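Local structure of metallophosphoesterase TT1561-like domain-containing protein (Aquifex aeolicus, 2YVT) at residues 234-239 with 243-248; 80-85 with 107-112; 146-151 with 157-162. The protein is of unknown function but probably acts as a metal-dependent phosphoesterase of the calcineurin superfamily, with a substrate that has not been identified. All blocks are in the same frame, centred on the assembly; numbering follows the deposited sequence.

Contact 1. Residues 234-239 with 243-248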
loop_
_atom_site.group_PDB
_atom_site.type_symbol
_atom_site.label_atom_id
_atom_site.label_comp_id
_atom_site.label_asym_id
_atom_site.label_seq_id
_atom_site.Cartn_x
_atom_site.Cartn_y
_atom_site.Cartn_z
ATOM N N VAL A 234 -2.717 -7.326 8.910
ATOM C CA VAL A 234 -1.365 -7.819 8.673
ATOM C C VAL A 234 -0.491 -6.688 8.154
ATOM O O VAL A 234 -0.776 -6.110 7.101
ATOM C CB VAL A 234 -1.359 -8.977 7.635
ATOM C CG1 VAL A 234 0.058 -9.499 7.414
ATOM C CG2 VAL A 234 -2.274 -10.113 8.091
ATOM N N ASN A 235 0.564 -6.380 8.901
ATOM C CA ASN A 235 1.596 -5.465 8.427
ATOM C C ASN A 235 2.856 -6.296 8.175
ATOM O O ASN A 235 3.447 -6.830 9.118
ATOM C CB ASN A 235 1.862 -4.342 9.426
ATOM C CG ASN A 235 2.603 -3.186 8.796
ATOM O OD1 ASN A 235 3.432 -3.389 7.901
ATOM N ND2 ASN A 235 2.309 -1.965 9.247
ATOM N N PRO A 236 3.247 -6.440 6.903
ATOM C CA PRO A 236 4.360 -7.349 6.571
ATOM C C PRO A 236 5.711 -6.999 7.193
ATOM O O PRO A 236 6.584 -7.853 7.243
ATOM C CB PRO A 236 4.465 -7.244 5.043
ATOM C CG PRO A 236 3.164 -6.666 4.591
ATOM C CD PRO A 236 2.660 -5.809 5.704
ATOM N N GLY A 237 5.881 -5.760 7.656
ATOM C CA GLY A 237 7.197 -5.286 8.090
ATOM C C GLY A 237 7.974 -4.772 6.895
ATOM O O GLY A 237 7.489 -4.823 5.753
ATOM N N GLU A 238 9.180 -4.280 7.150
ATOM C CA GLU A 238 9.913 -3.510 6.140
ATOM C C GLU A 238 10.580 -4.368 5.080
ATOM O O GLU A 238 11.426 -5.208 5.392
ATOM C CB GLU A 238 10.985 -2.645 6.812
ATOM C CG GLU A 238 10.429 -1.619 7.785
ATOM C CD GLU A 238 9.679 -0.463 7.121
ATOM O OE1 GLU A 238 9.762 -0.282 5.889
ATOM O OE2 GLU A 238 9.005 0.279 7.852
ATOM N N PHE A 239 10.233 -4.121 3.817
ATOM C CA PHE A 239 10.931 -4.760 2.708
ATOM C C PHE A 239 12.461 -4.547 2.768
ATOM O O PHE A 239 13.221 -5.462 2.416
ATOM C CB PHE A 239 10.359 -4.267 1.382
ATOM C CG PHE A 239 10.839 -5.031 0.186
ATOM C CD1 PHE A 239 10.532 -6.382 0.038
ATOM C CD2 PHE A 239 11.560 -4.386 -0.823
ATOM C CE1 PHE A 239 10.957 -7.085 -1.085
ATOM C CE2 PHE A 239 11.980 -5.094 -1.959
ATOM C CZ PHE A 239 11.677 -6.443 -2.078
ATOM N N ARG A 243 11.855 -8.328 4.817
ATOM C CA ARG A 243 10.631 -8.881 5.374
ATOM C C ARG A 243 9.474 -8.903 4.379
ATOM O O ARG A 243 9.379 -8.056 3.480
ATOM C CB ARG A 243 10.258 -8.161 6.677
ATOM C CG ARG A 243 11.222 -8.559 7.818
ATOM C CD ARG A 243 10.878 -8.019 9.191
ATOM N NE ARG A 243 11.463 -8.866 10.243
ATOM C CZ ARG A 243 12.664 -8.699 10.802
ATOM N NH1 ARG A 243 13.071 -9.548 11.736
ATOM N NH2 ARG A 243 13.464 -7.693 10.453
ATOM N N TYR A 244 8.620 -9.907 4.542
ATOM C CA TYR A 244 7.382 -10.019 3.785
ATOM C C TYR A 244 6.372 -10.816 4.606
ATOM O O TYR A 244 6.728 -11.428 5.619
ATOM C CB TYR A 244 7.635 -10.683 2.426
ATOM C CG TYR A 244 8.126 -12.111 2.512
ATOM C CD1 TYR A 244 7.229 -13.181 2.467
ATOM C CD2 TYR A 244 9.495 -12.395 2.621
ATOM C CE1 TYR A 244 7.676 -14.497 2.547
ATOM C CE2 TYR A 244 9.948 -13.706 2.705
ATOM C CZ TYR A 244 9.033 -14.750 2.660
ATOM O OH TYR A 244 9.469 -16.060 2.744
ATOM N N ALA A 245 5.111 -10.791 4.185
ATOM C CA ALA A 245 4.095 -11.636 4.814
ATOM C C ALA A 245 3.567 -12.634 3.801
ATOM O O ALA A 245 3.515 -12.343 2.607
ATOM C CB ALA A 245 2.955 -10.799 5.353
ATOM N N PHE A 246 3.175 -13.810 4.287
ATOM C CA PHE A 246 2.579 -14.818 3.433
ATOM C C PHE A 246 1.277 -15.284 4.073
ATOM O O PHE A 246 1.270 -15.757 5.214
ATOM C CB PHE A 246 3.551 -15.985 3.204
ATOM C CG PHE A 246 3.262 -16.766 1.957
ATOM C CD1 PHE A 246 3.772 -16.358 0.726
ATOM C CD2 PHE A 246 2.468 -17.901 2.008
ATOM C CE1 PHE A 246 3.494 -17.080 -0.437
ATOM C CE2 PHE A 246 2.186 -18.635 0.846
ATOM C CZ PHE A 246 2.699 -18.219 -0.372
ATOM N N LEU A 247 0.176 -15.120 3.342
ATOM C CA LEU A 247 -1.160 -15.370 3.863
ATOM C C LEU A 247 -1.809 -16.496 3.068
ATOM O O LEU A 247 -1.694 -16.546 1.851
ATOM C CB LEU A 247 -2.035 -14.108 3.762
ATOM C CG LEU A 247 -1.657 -12.753 4.385
ATOM C CD1 LEU A 247 -0.538 -12.029 3.642
ATOM C CD2 LEU A 247 -2.886 -11.864 4.428
ATOM N N ASP A 248 -2.475 -17.407 3.769
ATOM C CA ASP A 248 -3.365 -18.351 3.127
ATOM C C ASP A 248 -4.786 -17.994 3.560
ATOM O O ASP A 248 -5.165 -18.211 4.709
ATOM C CB ASP A 248 -3.013 -19.791 3.523
ATOM C CG ASP A 248 -3.828 -20.820 2.762
ATOM O OD1 ASP A 248 -4.970 -20.501 2.375
ATOM O OD2 ASP A 248 -3.322 -21.949 2.534
HETATM O O HOH W 1 7.659 -5.946 3.238
#

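Contact 2. Residues 80-85 with 107-112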
loop_
_atom_site.group_PDB
_atom_site.type_symbol
_atom_site.label_atom_id
_atom_site.label_comp_id
_atom_site.label_asym_id
_atom_site.label_seq_id
_atom_site.Cartn_x
_atom_site.Cartn_y
_atom_site.Cartn_z
ATOM N N LYS A 80 10.197 1.874 -14.086
ATOM C CA LYS A 80 11.077 0.756 -13.743
ATOM C C LYS A 80 10.419 -0.176 -12.734
ATOM O O LYS A 80 10.525 -1.402 -12.847
ATOM C CB LYS A 80 12.411 1.273 -13.202
ATOM C CG LYS A 80 13.446 0.197 -12.957
ATOM C CD LYS A 80 14.723 0.854 -12.491
ATOM C CE LYS A 80 15.780 -0.143 -12.073
ATOM N NZ LYS A 80 16.973 0.610 -11.573
ATOM N N PHE A 81 9.716 0.405 -11.762
ATOM C CA PHE A 81 8.978 -0.395 -10.794
ATOM C C PHE A 81 7.922 -1.266 -11.486
ATOM O O PHE A 81 7.845 -2.463 -11.233
ATOM C CB PHE A 81 8.311 0.502 -9.746
ATOM C CG PHE A 81 7.283 -0.211 -8.902
ATOM C CD1 PHE A 81 7.668 -0.993 -7.823
ATOM C CD2 PHE A 81 5.924 -0.091 -9.190
ATOM C CE1 PHE A 81 6.719 -1.655 -7.041
ATOM C CE2 PHE A 81 4.968 -0.747 -8.413
ATOM C CZ PHE A 81 5.368 -1.534 -7.341
ATOM N N PHE A 82 7.100 -0.674 -12.351
ATOM C CA PHE A 82 6.064 -1.484 -12.979
ATOM C C PHE A 82 6.642 -2.576 -13.861
ATOM O O PHE A 82 6.145 -3.701 -13.857
ATOM C CB PHE A 82 5.049 -0.626 -13.729
ATOM C CG PHE A 82 4.120 0.116 -12.820
ATOM C CD1 PHE A 82 3.130 -0.569 -12.116
ATOM C CD2 PHE A 82 4.242 1.487 -12.641
ATOM C CE1 PHE A 82 2.264 0.110 -11.251
ATOM C CE2 PHE A 82 3.384 2.178 -11.783
ATOM C CZ PHE A 82 2.393 1.485 -11.083
ATOM N N ARG A 83 7.724 -2.266 -14.572
ATOM C CA ARG A 83 8.386 -3.284 -15.388
ATOM C C ARG A 83 8.920 -4.436 -14.527
ATOM O O ARG A 83 8.639 -5.603 -14.793
ATOM C CB ARG A 83 9.511 -2.661 -16.230
ATOM C CG ARG A 83 10.405 -3.686 -16.916
ATOM C CD ARG A 83 11.327 -3.044 -17.940
ATOM N NE ARG A 83 12.174 -2.004 -17.357
ATOM C CZ ARG A 83 13.318 -2.218 -16.707
ATOM N NH1 ARG A 83 13.787 -3.450 -16.529
ATOM N NH2 ARG A 83 13.997 -1.186 -16.221
ATOM N N GLU A 84 9.677 -4.106 -13.482
ATOM C CA GLU A 84 10.357 -5.141 -12.709
ATOM C C GLU A 84 9.402 -5.950 -11.841
ATOM O O GLU A 84 9.576 -7.155 -11.674
ATOM C CB GLU A 84 11.531 -4.547 -11.916
ATOM C CG GLU A 84 12.606 -3.996 -12.848
ATOM C CD GLU A 84 13.980 -3.884 -12.222
ATOM O OE1 GLU A 84 14.177 -4.333 -11.084
ATOM O OE2 GLU A 84 14.871 -3.335 -12.895
ATOM N N ILE A 85 8.371 -5.297 -11.314
ATOM C CA ILE A 85 7.310 -6.037 -10.638
ATOM C C ILE A 85 6.504 -6.870 -11.641
ATOM O O ILE A 85 6.218 -8.038 -11.385
ATOM C CB ILE A 85 6.382 -5.101 -9.833
ATOM C CG1 ILE A 85 7.131 -4.526 -8.631
ATOM C CG2 ILE A 85 5.110 -5.844 -9.377
ATOM C CD1 ILE A 85 7.555 -5.567 -7.574
ATOM N N LEU A 107 -0.671 7.477 -11.440
ATOM C CA LEU A 107 -1.725 6.796 -12.191
ATOM C C LEU A 107 -1.436 6.740 -13.690
ATOM O O LEU A 107 -1.804 5.774 -14.354
ATOM C CB LEU A 107 -3.092 7.421 -11.913
ATOM C CG LEU A 107 -3.566 7.237 -10.467
ATOM C CD1 LEU A 107 -4.921 7.906 -10.261
ATOM C CD2 LEU A 107 -3.603 5.776 -10.035
ATOM N N ARG A 108 -0.747 7.751 -14.213
ATOM C CA ARG A 108 -0.306 7.686 -15.601
ATOM C C ARG A 108 0.669 6.525 -15.810
ATOM O O ARG A 108 0.569 5.800 -16.799
ATOM C CB ARG A 108 0.297 9.019 -16.053
ATOM C CG ARG A 108 0.888 8.973 -17.453
ATOM C CD ARG A 108 -0.161 8.801 -18.540
ATOM N NE ARG A 108 0.482 8.485 -19.818
ATOM C CZ ARG A 108 -0.156 8.385 -20.976
ATOM N NH1 ARG A 108 -1.461 8.609 -21.048
ATOM N NH2 ARG A 108 0.516 8.071 -22.083
ATOM N N ALA A 109 1.596 6.339 -14.871
ATOM C CA ALA A 109 2.518 5.208 -14.932
ATOM C C ALA A 109 1.766 3.878 -14.868
ATOM O O ALA A 109 2.074 2.953 -15.623
ATOM C CB ALA A 109 3.571 5.303 -13.822
ATOM N N ALA A 110 0.765 3.800 -13.992
ATOM C CA ALA A 110 -0.076 2.607 -13.882
ATOM C C ALA A 110 -0.781 2.321 -15.205
ATOM O O ALA A 110 -0.775 1.184 -15.695
ATOM C CB ALA A 110 -1.094 2.783 -12.779
ATOM N N TYR A 111 -1.362 3.364 -15.795
ATOM C CA TYR A 111 -2.035 3.239 -17.085
ATOM C C TYR A 111 -1.089 2.685 -18.155
ATOM O O TYR A 111 -1.434 1.759 -18.895
ATOM C CB TYR A 111 -2.592 4.595 -17.515
ATOM C CG TYR A 111 -3.136 4.601 -18.916
ATOM C CD1 TYR A 111 -4.416 4.117 -19.176
ATOM C CD2 TYR A 111 -2.385 5.103 -19.973
ATOM C CE1 TYR A 111 -4.934 4.119 -20.453
ATOM C CE2 TYR A 111 -2.899 5.120 -21.263
ATOM C CZ TYR A 111 -4.171 4.620 -21.493
ATOM O OH TYR A 111 -4.697 4.620 -22.773
ATOM N N GLU A 112 0.109 3.258 -18.231
ATOM C CA GLU A 112 1.099 2.881 -19.250
ATOM C C GLU A 112 1.563 1.436 -19.122
ATOM O O GLU A 112 1.968 0.809 -20.113
ATOM C CB GLU A 112 2.296 3.814 -19.185
ATOM C CG GLU A 112 1.985 5.214 -19.669
ATOM C CD GLU A 112 3.211 6.095 -19.708
ATOM O OE1 GLU A 112 4.339 5.558 -19.645
ATOM O OE2 GLU A 112 3.057 7.325 -19.811
#

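Contact 3. Residues 146-151 with 157-162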
loop_
_atom_site.group_PDB
_atom_site.type_symbol
_atom_site.label_atom_id
_atom_site.label_comp_id
_atom_site.label_asym_id
_atom_site.label_seq_id
_atom_site.Cartn_x
_atom_site.Cartn_y
_atom_site.Cartn_z
ATOM N N HIS A 146 -7.132 15.570 9.149
ATOM C CA HIS A 146 -7.485 16.836 8.494
ATOM C C HIS A 146 -6.606 17.271 7.305
ATOM O O HIS A 146 -6.827 18.350 6.750
ATOM C CB HIS A 146 -7.587 17.969 9.539
ATOM C CG HIS A 146 -8.589 17.707 10.630
ATOM N ND1 HIS A 146 -8.237 17.578 11.957
ATOM C CD2 HIS A 146 -9.931 17.525 10.583
ATOM C CE1 HIS A 146 -9.317 17.337 12.678
ATOM N NE2 HIS A 146 -10.361 17.299 11.868
ATOM N N GLU A 147 -5.630 16.448 6.913
ATOM C CA GLU A 147 -4.735 16.791 5.798
ATOM C C GLU A 147 -5.193 16.193 4.471
ATOM O O GLU A 147 -5.633 15.050 4.424
ATOM C CB GLU A 147 -3.314 16.317 6.078
ATOM C CG GLU A 147 -2.513 17.199 6.999
ATOM C CD GLU A 147 -1.049 16.844 6.952
ATOM O OE1 GLU A 147 -0.289 17.526 6.218
ATOM O OE2 GLU A 147 -0.670 15.849 7.606
ATOM N N PHE A 148 -5.069 16.968 3.396
ATOM C CA PHE A 148 -5.512 16.538 2.067
ATOM C C PHE A 148 -4.527 17.090 1.038
ATOM O O PHE A 148 -4.478 18.307 0.800
ATOM C CB PHE A 148 -6.930 17.082 1.808
ATOM C CG PHE A 148 -7.729 16.338 0.758
ATOM C CD1 PHE A 148 -9.104 16.557 0.668
ATOM C CD2 PHE A 148 -7.141 15.426 -0.121
ATOM C CE1 PHE A 148 -9.883 15.895 -0.277
ATOM C CE2 PHE A 148 -7.919 14.746 -1.080
ATOM C CZ PHE A 148 -9.287 14.985 -1.158
ATOM N N GLU A 149 -3.725 16.196 0.459
ATOM C CA GLU A 149 -2.724 16.560 -0.542
ATOM C C GLU A 149 -2.509 15.396 -1.507
ATOM O O GLU A 149 -2.494 14.233 -1.087
ATOM C CB GLU A 149 -1.404 16.906 0.166
ATOM C CG GLU A 149 -0.211 17.200 -0.750
ATOM C CD GLU A 149 -0.408 18.401 -1.665
ATOM O OE1 GLU A 149 -1.144 19.345 -1.305
ATOM O OE2 GLU A 149 0.196 18.410 -2.757
ATOM N N GLU A 150 -2.324 15.701 -2.793
ATOM C CA GLU A 150 -2.070 14.649 -3.770
ATOM C C GLU A 150 -0.909 14.927 -4.709
ATOM O O GLU A 150 -0.587 14.085 -5.534
ATOM C CB GLU A 150 -3.325 14.340 -4.590
ATOM C CG GLU A 150 -4.504 13.852 -3.770
ATOM C CD GLU A 150 -5.702 13.509 -4.629
ATOM O OE1 GLU A 150 -6.180 14.385 -5.395
ATOM O OE2 GLU A 150 -6.164 12.358 -4.546
ATOM N N ASP A 151 -0.290 16.105 -4.598
ATOM C CA ASP A 151 0.781 16.472 -5.524
ATOM C C ASP A 151 2.195 16.257 -4.971
ATOM O O ASP A 151 3.009 15.607 -5.611
ATOM C CB ASP A 151 0.598 17.915 -6.011
ATOM C CG ASP A 151 -0.640 18.087 -6.879
ATOM O OD1 ASP A 151 -1.275 17.080 -7.240
ATOM O OD2 ASP A 151 -0.983 19.238 -7.207
ATOM N N PRO A 157 -7.830 13.158 4.336
ATOM C CA PRO A 157 -8.518 13.415 5.603
ATOM C C PRO A 157 -9.668 12.448 5.829
ATOM O O PRO A 157 -10.246 11.940 4.862
ATOM C CB PRO A 157 -9.072 14.823 5.393
ATOM C CG PRO A 157 -9.400 14.866 3.927
ATOM C CD PRO A 157 -8.405 13.952 3.232
ATOM N N ARG A 158 -10.009 12.227 7.100
ATOM C CA ARG A 158 -11.055 11.281 7.489
ATOM C C ARG A 158 -12.346 11.457 6.691
ATOM O O ARG A 158 -12.892 10.487 6.165
ATOM C CB ARG A 158 -11.353 11.403 8.997
ATOM C CG ARG A 158 -12.508 10.553 9.480
ATOM C CD ARG A 158 -12.809 10.825 10.960
ATOM N NE ARG A 158 -11.709 10.414 11.838
ATOM C CZ ARG A 158 -11.672 9.261 12.501
ATOM N NH1 ARG A 158 -12.670 8.390 12.372
ATOM N NH2 ARG A 158 -10.629 8.972 13.278
ATOM N N TRP A 159 -12.831 12.696 6.591
ATOM C CA TRP A 159 -14.102 12.935 5.906
ATOM C C TRP A 159 -14.096 12.404 4.472
ATOM O O TRP A 159 -15.084 11.855 4.007
ATOM C CB TRP A 159 -14.477 14.423 5.921
ATOM C CG TRP A 159 -13.687 15.303 5.006
ATOM C CD1 TRP A 159 -12.608 16.053 5.341
ATOM C CD2 TRP A 159 -13.926 15.540 3.608
ATOM N NE1 TRP A 159 -12.159 16.754 4.252
ATOM C CE2 TRP A 159 -12.942 16.451 3.170
ATOM C CE3 TRP A 159 -14.870 15.064 2.684
ATOM C CZ2 TRP A 159 -12.871 16.904 1.847
ATOM C CZ3 TRP A 159 -14.805 15.514 1.365
ATOM C CH2 TRP A 159 -13.804 16.422 0.960
ATOM N N TYR A 160 -12.976 12.588 3.777
ATOM C CA TYR A 160 -12.876 12.184 2.380
ATOM C C TYR A 160 -12.773 10.666 2.235
ATOM O O TYR A 160 -13.390 10.073 1.353
ATOM C CB TYR A 160 -11.691 12.881 1.715
ATOM C CG TYR A 160 -11.521 12.526 0.260
ATOM C CD1 TYR A 160 -12.319 13.121 -0.725
ATOM C CD2 TYR A 160 -10.548 11.604 -0.136
ATOM C CE1 TYR A 160 -12.158 12.797 -2.070
ATOM C CE2 TYR A 160 -10.377 11.271 -1.469
ATOM C CZ TYR A 160 -11.188 11.870 -2.434
ATOM O OH TYR A 160 -11.019 11.548 -3.761
ATOM N N VAL A 161 -11.989 10.043 3.112
ATOM C CA VAL A 161 -11.868 8.593 3.123
ATOM C C VAL A 161 -13.250 7.957 3.321
ATOM O O VAL A 161 -13.654 7.073 2.557
ATOM C CB VAL A 161 -10.869 8.133 4.201
ATOM C CG1 VAL A 161 -10.801 6.614 4.258
ATOM C CG2 VAL A 161 -9.487 8.742 3.916
ATOM N N GLU A 162 -13.989 8.451 4.313
ATOM C CA GLU A 162 -15.325 7.936 4.596
ATOM C C GLU A 162 -16.280 8.191 3.427
ATOM O O GLU A 162 -17.067 7.316 3.054
ATOM C CB GLU A 162 -15.855 8.536 5.900
ATOM C CG GLU A 162 -15.004 8.154 7.113
ATOM C CD GLU A 162 -15.543 8.685 8.433
ATOM O OE1 GLU A 162 -16.400 9.599 8.433
ATOM O OE2 GLU A 162 -15.080 8.194 9.482
#

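Contact 1. Residues 234-239 with 243-248
One water molecule ties the two backbones together: lying 2.7 Å from R243 O and 2.8 Å from G237 O, it is within bonding distance of both carbonyls at the mouth of the turn. Beside this bridge runs a direct backbone bond, from R243 N to E238 O, 3.2 Å long with an N-H...O angle of 154°. The donor stands 34° out of the E238 carbonyl plane, and R243 CB, 3.4 Å from E238 O, flanks the same oxygen. The F239 ring turns its edge, at CD1, to R243 O. Polar side-chain ends look outward from the contact: the E238 carboxylate is held by N13 and the R243 guanidinium by E241.

Further along, the contact becomes mainly apolar. A245 CB touches two groups, V234 CG1 at 3.8 Å and P236 CB at 3.9 Å. The two branches of V234 divide the work: CG1, anti to the backbone N (chi1 -179°), meets A245, while CG2 meets L247 CD2 at 4.1 Å. The V234 and L247 side chains run alongside each other, pointing opposite ways. Strand 231-235 belongs to one mixed sheet and strand 243-248 to the other, so the tight connection followed by facing aliphatic side chains is that of a chain crossing between the two sheets of the calcineurin-like beta sandwich.

Contact 2. Residues 80-85 with 107-112
F82 reaches from helix 65-86 to A109 and A110 of helix 103-112, and its ring makes the whole contact. From CB, which points toward the other helix, the first torsion sets CG anti to the carbonyl carbon (chi1 -74°) and sends the ring across the gap. CD2 arrives first, 4.0 Å from A109 O. The next atom, CE2, is packed more closely: 3.7 Å to A109 CB, with the backbone nitrogen of A110 also alongside. At the tip, CZ lies 3.9 Å from A110 CA and 4.1 Å from A110 CB.

One ring face therefore lies against the backbone of A110, whose CA stands 25° off the ring normal, a CH-pi contact. The opposite face is taken by F81 CD2, 3.9 Å above the F82 ring plane and over its centre, so the F82 ring is sandwiched between its own neighbour in sequence and the facing helix. The small alanines are consistent with the 7.4 Å separation of F82 CA and A110 CA. Helix 65-86 is the second of two helices between the parallel strands 35-39 and 91-95; helix 103-112 makes the beta-alpha-beta crossover from strand 91-95 to strand 120-122. The contact is thus helix-to-helix packing beside a parallel part of the sheet, and F82 also touches I120 and V122 of strand 120-122.

On the exposed side of helix 103-112, E112 OE2 accepts the R108 NE bond (2.8 Å, a salt bridge) through its anti lone pair.

Contact 3. Residues 146-151 with 157-162
F148 and P157 form the tight part of this contact, although F148 itself lies at the surface and it is P157 that is buried. The pyrrolidine ring lies over one face of the F148 ring, with P157 CD 3.5 Å from F148 CG; measured to the ring centroid the distance from P157 CD is 3.8 Å, 25° off the normal, which makes it a CH-pi contact. The same proline is pressed from the backbone side by E147 O, 3.2 Å from P157 CD. That oxygen also lies near P157 N, but a proline nitrogen has no hydrogen to give, so the approach is packing alone.

Beyond the proline, the tip of F148 drops onto Y160. F148 CZ stands 3.4 Å above the Y160 ring plane and over its centre, while the two ring planes are inclined at 44°, an oblique pairing. Both side chains have CG anti to the backbone N (F148 chi1 -158°), a setting that carries each ring toward the other. Y160 OH is hydrogen-bonded to E125.

P157 occupies the N-cap position of helix 158-164, at the end of the short strand 155-157, which runs parallel to strand 134-144; V161 N bonds back to P157 O at 3.1 Å in the first turn. The aromatic cluster of F148, W159 and Y160 thus packs the loop leaving strand 134-144 against this strand-to-helix junction.

Toward solvent fewer atoms are in touch. The exposed W159 approaches the edge of the F148 ring through CZ2 and CH2, with W159 CZ2 3.8 Å from F148 CE1. H146, also exposed, contributes little more than its backbone carbonyl carbon, 4.0 Å from P157 CB, and its own CB points away from the helix.

In the fold
From the N terminus, contact 2 comes first: residues 80-85 and 107-112 close a loop of 21 residues that contains strand 91-95, binding two crossover helices beside the first sheet. Contact 3 follows, bringing residues 146-151 and 157-162 together across five residues at the end of the second sheet's strand 134-144. Contact 1 comes last, with three residues between 234-239 and 243-248, where the chain passes from the second sheet back to the first. The three are in series, so none nests in or crosses another. They do not touch: contacts 1 and 3 lie on opposite sides of the chain's centre, their own centres about 26 Å apart.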